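PDB 5V4A: glycosyltransferase (duf1792) from Streptococcus sanguinis, which is a glycosyltransferase domain of the GT-D fold that binds UDP, consistent with transfer of a sugar from a UDP-linked donor. Local coordinates for residues D45-L50 with N175-L180; R39-Q44 with L200-K205. One frame throughout, in Å; residues are numbered along the deposited sequence.

Contact 1 of 2, residues D45-L50 with N175-L180. With UDP (uridine-5'-diphosphate), chain C.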
loop_
_atom_site.group_PDB
_atom_site.type_symbol
_atom_site.label_atom_id
_atom_site.label_comp_id
_atom_site.label_asym_id
_atom_site.label_seq_id
_atom_site.Cartn_x
_atom_site.Cartn_y
_atom_site.Cartn_z
ATOM N N ASP A 45 -24.317 -11.451 -22.862
ATOM C CA ASP A 45 -25.286 -11.066 -23.878
ATOM C C ASP A 45 -26.126 -9.874 -23.424
ATOM O O ASP A 45 -26.391 -9.680 -22.232
ATOM C CB ASP A 45 -26.257 -12.212 -24.208
ATOM C CG ASP A 45 -25.568 -13.455 -24.756
ATOM O OD1 ASP A 45 -24.362 -13.399 -25.092
ATOM O OD2 ASP A 45 -26.262 -14.490 -24.876
ATOM N N PHE A 46 -26.589 -9.097 -24.400
ATOM C CA PHE A 46 -27.480 -7.992 -24.097
ATOM C C PHE A 46 -28.722 -8.497 -23.377
ATOM O O PHE A 46 -29.333 -9.496 -23.779
ATOM C CB PHE A 46 -27.885 -7.251 -25.377
ATOM C CG PHE A 46 -28.999 -6.260 -25.167
ATOM C CD1 PHE A 46 -30.292 -6.569 -25.547
ATOM C CD2 PHE A 46 -28.755 -5.020 -24.580
ATOM C CE1 PHE A 46 -31.333 -5.655 -25.348
ATOM C CE2 PHE A 46 -29.786 -4.105 -24.369
ATOM C CZ PHE A 46 -31.075 -4.424 -24.765
ATOM N N ASP A 47 -29.087 -7.791 -22.316
ATOM C CA ASP A 47 -30.298 -7.991 -21.533
ATOM C C ASP A 47 -30.799 -6.593 -21.207
ATOM O O ASP A 47 -30.028 -5.774 -20.695
ATOM C CB ASP A 47 -30.027 -8.797 -20.260
ATOM C CG ASP A 47 -31.259 -8.939 -19.374
ATOM O OD1 ASP A 47 -31.749 -7.918 -18.845
ATOM O OD2 ASP A 47 -31.720 -10.083 -19.176
ATOM N N PRO A 48 -32.044 -6.257 -21.547
ATOM C CA PRO A 48 -32.498 -4.874 -21.351
ATOM C C PRO A 48 -32.554 -4.474 -19.884
ATOM O O PRO A 48 -32.358 -3.294 -19.563
ATOM C CB PRO A 48 -33.894 -4.867 -21.996
ATOM C CG PRO A 48 -34.339 -6.287 -21.887
ATOM C CD PRO A 48 -33.103 -7.113 -22.102
ATOM N N GLU A 49 -32.861 -5.410 -18.983
ATOM C CA GLU A 49 -32.898 -5.064 -17.567
ATOM C C GLU A 49 -31.500 -4.748 -17.039
ATOM O O GLU A 49 -31.328 -3.788 -16.284
ATOM C CB GLU A 49 -33.557 -6.187 -16.771
ATOM C CG GLU A 49 -35.078 -6.177 -16.904
ATOM C CD GLU A 49 -35.746 -7.366 -16.247
ATOM O OE1 GLU A 49 -35.235 -8.497 -16.390
ATOM O OE2 GLU A 49 -36.787 -7.166 -15.587
ATOM N N LEU A 50 -30.500 -5.539 -17.439
ATOM C CA LEU A 50 -29.111 -5.277 -17.070
ATOM C C LEU A 50 -28.644 -3.911 -17.568
ATOM O O LEU A 50 -28.127 -3.099 -16.792
ATOM C CB LEU A 50 -28.216 -6.386 -17.636
ATOM C CG LEU A 50 -26.714 -6.186 -17.515
ATOM C CD1 LEU A 50 -26.340 -5.988 -16.092
ATOM C CD2 LEU A 50 -25.948 -7.376 -18.095
ATOM N N ASN A 175 -22.611 -14.736 -19.127
ATOM C CA ASN A 175 -24.061 -14.590 -18.976
ATOM C C ASN A 175 -24.504 -14.856 -17.530
ATOM O O ASN A 175 -25.516 -15.515 -17.279
ATOM C CB ASN A 175 -24.800 -15.527 -19.935
ATOM C CG ASN A 175 -24.669 -15.121 -21.397
ATOM O OD1 ASN A 175 -24.185 -14.037 -21.734
ATOM N ND2 ASN A 175 -25.081 -16.017 -22.281
ATOM N N ALA A 176 -23.723 -14.369 -16.561
ATOM C CA ALA A 176 -24.067 -14.607 -15.159
ATOM C C ALA A 176 -25.300 -13.823 -14.730
ATOM O O ALA A 176 -25.932 -14.178 -13.726
ATOM C CB ALA A 176 -22.905 -14.241 -14.232
ATOM N N TYR A 177 -25.644 -12.767 -15.460
ATOM C CA TYR A 177 -26.771 -11.941 -15.049
ATOM C C TYR A 177 -28.057 -12.749 -14.919
ATOM O O TYR A 177 -28.909 -12.424 -14.083
ATOM C CB TYR A 177 -26.979 -10.782 -16.019
ATOM C CG TYR A 177 -28.085 -9.868 -15.535
ATOM C CD1 TYR A 177 -27.800 -8.857 -14.623
ATOM C CD2 TYR A 177 -29.411 -10.022 -15.966
ATOM C CE1 TYR A 177 -28.796 -8.021 -14.149
ATOM C CE2 TYR A 177 -30.412 -9.179 -15.493
ATOM C CZ TYR A 177 -30.087 -8.185 -14.580
ATOM O OH TYR A 177 -31.057 -7.339 -14.098
ATOM N N SER A 178 -28.232 -13.801 -15.720
ATOM C CA SER A 178 -29.488 -14.536 -15.604
ATOM C C SER A 178 -29.629 -15.257 -14.266
ATOM O O SER A 178 -30.733 -15.702 -13.937
ATOM C CB SER A 178 -29.634 -15.544 -16.749
ATOM O OG SER A 178 -28.890 -16.716 -16.497
ATOM N N LYS A 179 -28.551 -15.377 -13.490
ATOM C CA LYS A 179 -28.597 -16.031 -12.187
ATOM C C LYS A 179 -28.438 -15.053 -11.020
ATOM O O LYS A 179 -28.218 -15.493 -9.896
ATOM C CB LYS A 179 -27.519 -17.114 -12.116
ATOM C CG LYS A 179 -27.914 -18.397 -12.844
ATOM C CD LYS A 179 -26.979 -19.547 -12.527
ATOM C CE LYS A 179 -27.348 -20.800 -13.330
ATOM N NZ LYS A 179 -28.713 -21.300 -12.995
ATOM N N LEU A 180 -28.634 -13.751 -11.255
ATOM C CA LEU A 180 -28.311 -12.733 -10.251
ATOM C C LEU A 180 -29.013 -12.992 -8.920
ATOM O O LEU A 180 -28.387 -12.934 -7.852
ATOM C CB LEU A 180 -28.682 -11.337 -10.769
ATOM C CG LEU A 180 -28.566 -10.192 -9.749
ATOM C CD1 LEU A 180 -27.110 -9.940 -9.381
ATOM C CD2 LEU A 180 -29.197 -8.914 -10.279
HETATM N N1 UDP C . -17.033 -12.967 -15.621
HETATM C C2 UDP C . -17.716 -14.051 -15.123
HETATM N N3 UDP C . -19.002 -14.187 -15.574
HETATM C C4 UDP C . -19.663 -13.362 -16.464
HETATM C C5 UDP C . -18.895 -12.252 -16.928
HETATM C C6 UDP C . -17.629 -12.084 -16.491
HETATM O O2 UDP C . -17.221 -14.842 -14.335
HETATM O O4 UDP C . -20.843 -13.611 -16.773
HETATM C "C1'" UDP C . -15.658 -12.730 -15.105
HETATM C "C2'" UDP C . -14.490 -13.027 -16.037
HETATM O "O2'" UDP C . -14.231 -14.427 -16.112
HETATM C "C3'" UDP C . -13.373 -12.224 -15.334
HETATM C "C4'" UDP C . -14.128 -11.048 -14.683
HETATM O "O4'" UDP C . -15.532 -11.359 -14.810
HETATM O "O3'" UDP C . -12.742 -12.956 -14.290
HETATM C "C5'" UDP C . -13.836 -9.682 -15.257
HETATM O "O5'" UDP C . -14.698 -8.654 -14.721
HETATM P PA UDP C . -14.657 -7.180 -15.292
HETATM O O1A UDP C . -15.171 -7.137 -16.729
HETATM O O2A UDP C . -15.344 -6.319 -14.298
HETATM O O3A UDP C . -13.065 -6.820 -15.361
HETATM P PB UDP C . -12.246 -5.468 -15.536
HETATM O O1B UDP C . -13.349 -4.402 -15.572
HETATM O O2B UDP C . -11.601 -5.630 -16.932
HETATM O O3B UDP C . -11.270 -5.262 -14.417
#
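In this GT-D fold domain the loop between strand 165-171 and helix 180-190 meets the start of helix 48-58, and the contact works through one amide and one aromatic ring. N175 presents its side-chain amide to D45. N175 OD1 accepts from D45 N at 2.8 Å, in the carbonyl plane and nearly straight (164°), while N175 ND2 gives a weak bond of 3.2 Å to D45 OD2. The carboxylate and amide planes stand 71° apart.

The ring of Y177 lies against L50; with Y177 CG anti to the backbone N (chi1 -176°), the two side chains slide past each other in opposite directions. CB of L50 sits 3.8 Å from the Y177 ring centroid, almost on its normal, and L50 CD1 approaches Y177 CD1 at 3.5 Å. The D47 carboxylate comes up obliquely beside the CD2-CE2 side of the same ring.

Behind this first shell, D47 is the N-cap of helix 48-58, so the carboxylate that touches the tyrosine is held in place. Between N175 and Y177 in sequence, A176 N donates to UDP O4 at 3.0 Å. In the cap, D47 OD1 accepts from L50 N at 3.0 Å, met from above the carboxylate plane.

Contact 2 of 2, residues R39-Q44 with L200-K205. With UDP (uridine-5'-diphosphate), chain C.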
loop_
_atom_site.group_PDB
_atom_site.type_symbol
_atom_site.label_atom_id
_atom_site.label_comp_id
_atom_site.label_asym_id
_atom_site.label_seq_id
_atom_site.Cartn_x
_atom_site.Cartn_y
_atom_site.Cartn_z
ATOM N N ARG A 39 -25.537 -3.301 -26.961
ATOM C CA ARG A 39 -24.660 -4.243 -27.646
ATOM C C ARG A 39 -24.268 -5.362 -26.699
ATOM O O ARG A 39 -24.020 -5.116 -25.523
ATOM C CB ARG A 39 -23.383 -3.561 -28.141
ATOM C CG ARG A 39 -23.505 -2.836 -29.452
ATOM C CD ARG A 39 -22.917 -1.444 -29.350
ATOM N NE ARG A 39 -22.334 -1.024 -30.620
ATOM C CZ ARG A 39 -23.013 -0.416 -31.585
ATOM N NH1 ARG A 39 -24.304 -0.158 -31.425
ATOM N NH2 ARG A 39 -22.405 -0.069 -32.712
ATOM N N SER A 40 -24.260 -6.597 -27.193
ATOM C CA SER A 40 -23.759 -7.700 -26.384
ATOM C C SER A 40 -22.241 -7.619 -26.310
ATOM O O SER A 40 -21.586 -7.039 -27.185
ATOM C CB SER A 40 -24.177 -9.056 -26.963
ATOM O OG SER A 40 -25.593 -9.184 -27.020
ATOM N N ILE A 41 -21.682 -8.188 -25.247
ATOM C CA ILE A 41 -20.238 -8.359 -25.130
ATOM C C ILE A 41 -19.924 -9.855 -25.025
ATOM O O ILE A 41 -20.810 -10.686 -24.830
ATOM C CB ILE A 41 -19.647 -7.565 -23.943
ATOM C CG1 ILE A 41 -20.175 -8.066 -22.607
ATOM C CG2 ILE A 41 -19.955 -6.091 -24.098
ATOM C CD1 ILE A 41 -19.472 -7.404 -21.418
ATOM N N VAL A 42 -18.631 -10.191 -25.117
ATOM C CA VAL A 42 -18.265 -11.594 -25.307
ATOM C C VAL A 42 -18.741 -12.464 -24.146
ATOM O O VAL A 42 -19.309 -13.541 -24.366
ATOM C CB VAL A 42 -16.752 -11.740 -25.547
ATOM C CG1 VAL A 42 -16.357 -13.218 -25.525
ATOM C CG2 VAL A 42 -16.383 -11.141 -26.897
ATOM N N TYR A 43 -18.561 -12.023 -22.895
ATOM C CA TYR A 43 -19.051 -12.866 -21.812
ATOM C C TYR A 43 -20.340 -12.339 -21.173
ATOM O O TYR A 43 -20.711 -12.787 -20.084
ATOM C CB TYR A 43 -17.974 -13.116 -20.742
ATOM C CG TYR A 43 -17.288 -11.923 -20.121
ATOM C CD1 TYR A 43 -18.011 -10.868 -19.598
ATOM C CD2 TYR A 43 -15.899 -11.913 -19.955
ATOM C CE1 TYR A 43 -17.367 -9.783 -18.990
ATOM C CE2 TYR A 43 -15.252 -10.854 -19.355
ATOM C CZ TYR A 43 -15.986 -9.787 -18.873
ATOM O OH TYR A 43 -15.335 -8.727 -18.276
ATOM N N GLN A 44 -21.076 -11.465 -21.854
ATOM C CA GLN A 44 -22.415 -11.102 -21.380
ATOM C C GLN A 44 -23.278 -10.662 -22.552
ATOM O O GLN A 44 -23.002 -9.627 -23.162
ATOM C CB GLN A 44 -22.345 -10.009 -20.317
ATOM C CG GLN A 44 -23.736 -9.616 -19.818
ATOM C CD GLN A 44 -24.508 -10.792 -19.230
ATOM O OE1 GLN A 44 -24.124 -11.342 -18.199
ATOM N NE2 GLN A 44 -25.616 -11.174 -19.886
ATOM N N LEU A 200 -16.912 -10.499 -11.838
ATOM C CA LEU A 200 -18.076 -11.070 -12.503
ATOM C C LEU A 200 -18.620 -10.172 -13.605
ATOM O O LEU A 200 -19.826 -10.194 -13.874
ATOM C CB LEU A 200 -19.187 -11.370 -11.474
ATOM C CG LEU A 200 -20.236 -12.460 -11.758
ATOM C CD1 LEU A 200 -19.626 -13.861 -11.916
ATOM C CD2 LEU A 200 -21.347 -12.442 -10.678
ATOM N N GLY A 201 -17.752 -9.421 -14.285
ATOM C CA GLY A 201 -18.169 -8.612 -15.410
ATOM C C GLY A 201 -19.296 -7.662 -15.067
ATOM O O GLY A 201 -19.340 -7.091 -13.966
ATOM N N PRO A 202 -20.245 -7.492 -15.998
ATOM C CA PRO A 202 -21.351 -6.550 -15.758
ATOM C C PRO A 202 -22.260 -6.957 -14.604
ATOM O O PRO A 202 -22.843 -6.080 -13.953
ATOM C CB PRO A 202 -22.090 -6.534 -17.108
ATOM C CG PRO A 202 -21.117 -7.113 -18.095
ATOM C CD PRO A 202 -20.327 -8.105 -17.336
ATOM N N THR A 203 -22.405 -8.260 -14.336
ATOM C CA THR A 203 -23.188 -8.710 -13.189
ATOM C C THR A 203 -22.553 -8.270 -11.871
ATOM O O THR A 203 -23.269 -8.013 -10.893
ATOM C CB THR A 203 -23.360 -10.231 -13.229
ATOM O OG1 THR A 203 -23.899 -10.612 -14.503
ATOM C CG2 THR A 203 -24.259 -10.745 -12.099
ATOM N N ALA A 204 -21.225 -8.164 -11.824
ATOM C CA ALA A 204 -20.583 -7.691 -10.601
ATOM C C ALA A 204 -21.091 -6.307 -10.202
ATOM O O ALA A 204 -21.208 -6.005 -9.006
ATOM C CB ALA A 204 -19.060 -7.667 -10.776
ATOM N N LYS A 205 -21.407 -5.457 -11.180
ATOM C CA LYS A 205 -21.750 -4.074 -10.852
ATOM C C LYS A 205 -23.130 -3.990 -10.219
ATOM O O LYS A 205 -23.340 -3.238 -9.257
ATOM C CB LYS A 205 -21.687 -3.206 -12.109
ATOM C CG LYS A 205 -20.270 -3.062 -12.660
ATOM C CD LYS A 205 -19.883 -4.111 -13.638
ATOM C CE LYS A 205 -18.473 -3.859 -14.194
ATOM N NZ LYS A 205 -17.299 -4.354 -13.385
HETATM N N1 UDP C . -17.033 -12.967 -15.621
HETATM C C2 UDP C . -17.716 -14.051 -15.123
HETATM N N3 UDP C . -19.002 -14.187 -15.574
HETATM C C4 UDP C . -19.663 -13.362 -16.464
HETATM C C5 UDP C . -18.895 -12.252 -16.928
HETATM C C6 UDP C . -17.629 -12.084 -16.491
HETATM O O2 UDP C . -17.221 -14.842 -14.335
HETATM O O4 UDP C . -20.843 -13.611 -16.773
HETATM C "C1'" UDP C . -15.658 -12.730 -15.105
HETATM C "C2'" UDP C . -14.490 -13.027 -16.037
HETATM O "O2'" UDP C . -14.231 -14.427 -16.112
HETATM C "C3'" UDP C . -13.373 -12.224 -15.334
HETATM C "C4'" UDP C . -14.128 -11.048 -14.683
HETATM O "O4'" UDP C . -15.532 -11.359 -14.810
HETATM O "O3'" UDP C . -12.742 -12.956 -14.290
HETATM C "C5'" UDP C . -13.836 -9.682 -15.257
HETATM O "O5'" UDP C . -14.698 -8.654 -14.721
HETATM P PA UDP C . -14.657 -7.180 -15.292
HETATM O O1A UDP C . -15.171 -7.137 -16.729
HETATM O O2A UDP C . -15.344 -6.319 -14.298
HETATM O O3A UDP C . -13.065 -6.820 -15.361
HETATM P PB UDP C . -12.246 -5.468 -15.536
HETATM O O1B UDP C . -13.349 -4.402 -15.572
HETATM O O2B UDP C . -11.601 -5.630 -16.932
HETATM O O3B UDP C . -11.270 -5.262 -14.417
HETATM O O HOH W 1 -22.215 -10.823 -16.528
#
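The turn 39-44 and the start of helix 201-213 form two sides of the UDP site in this GT-D fold. The uracil meets Y43 edge-on: its C5-C6 edge is turned to one face of the tyrosine ring, with UDP C6 3.3 Å above the ring plane and over its centre, and the two planes are steeply inclined. The ring is placed there with Y43 CG in the crowded position between backbone N and carbonyl carbon (chi1 54°).

Apolar packing joins the segments themselves. P202 is the hub: its CG meets CD1 of I41 tip to tip at 3.7 Å, its CD lies at the edge of the Y43 ring, 3.8 Å from Y43 CE1, and the aliphatic part of Q44 slides past it. A type I turn from I41 to Q44 brings these side chains to the same proline. G201 has a positive phi (55°), and a CB there would collide with Y43 CE1, so the tyrosine packs against bare backbone.

Polar links run through water and ligand. One water donates to Q44 OE1 and to O4 of UDP and accepts from T203 OG1, at 2.6 Å from each of the two side-chain oxygens. Q44, bent at chi2, is thus linked to the uracil O4 through the water. At the other end of the nucleotide, G201 N donates to O5' of UDP, and K205 NZ reaches O2A of UDP at 2.9 Å; a salt bridge to D220 probably steadies this ammonium.

The turn follows helix 30-36, whose E32 and L35 also touch P202, while L50 of helix 48-58 packs on both Q44 and P202, and strand 195-199 leads into helix 201-213.

From the N terminus, the chain leaves helix 30-36, forms the turn of 39-44 and runs straight on through 45-50 into helix 48-58. Contact 1 closes the inner loop when the chain returns at 175-180, after strand 165-171; contact 2 closes the outer one at 200-205, after strand 195-199, so the first lies within the second. Two neighbouring pieces of the N-terminal half are thereby tied to loops and a helix start that follow strands of the five-stranded sheet. The contacts, centred about 8 Å apart, also touch: N175 N probably bonds Y43 O, and F46 N probably bonds S40 OG. Both meet the same UDP.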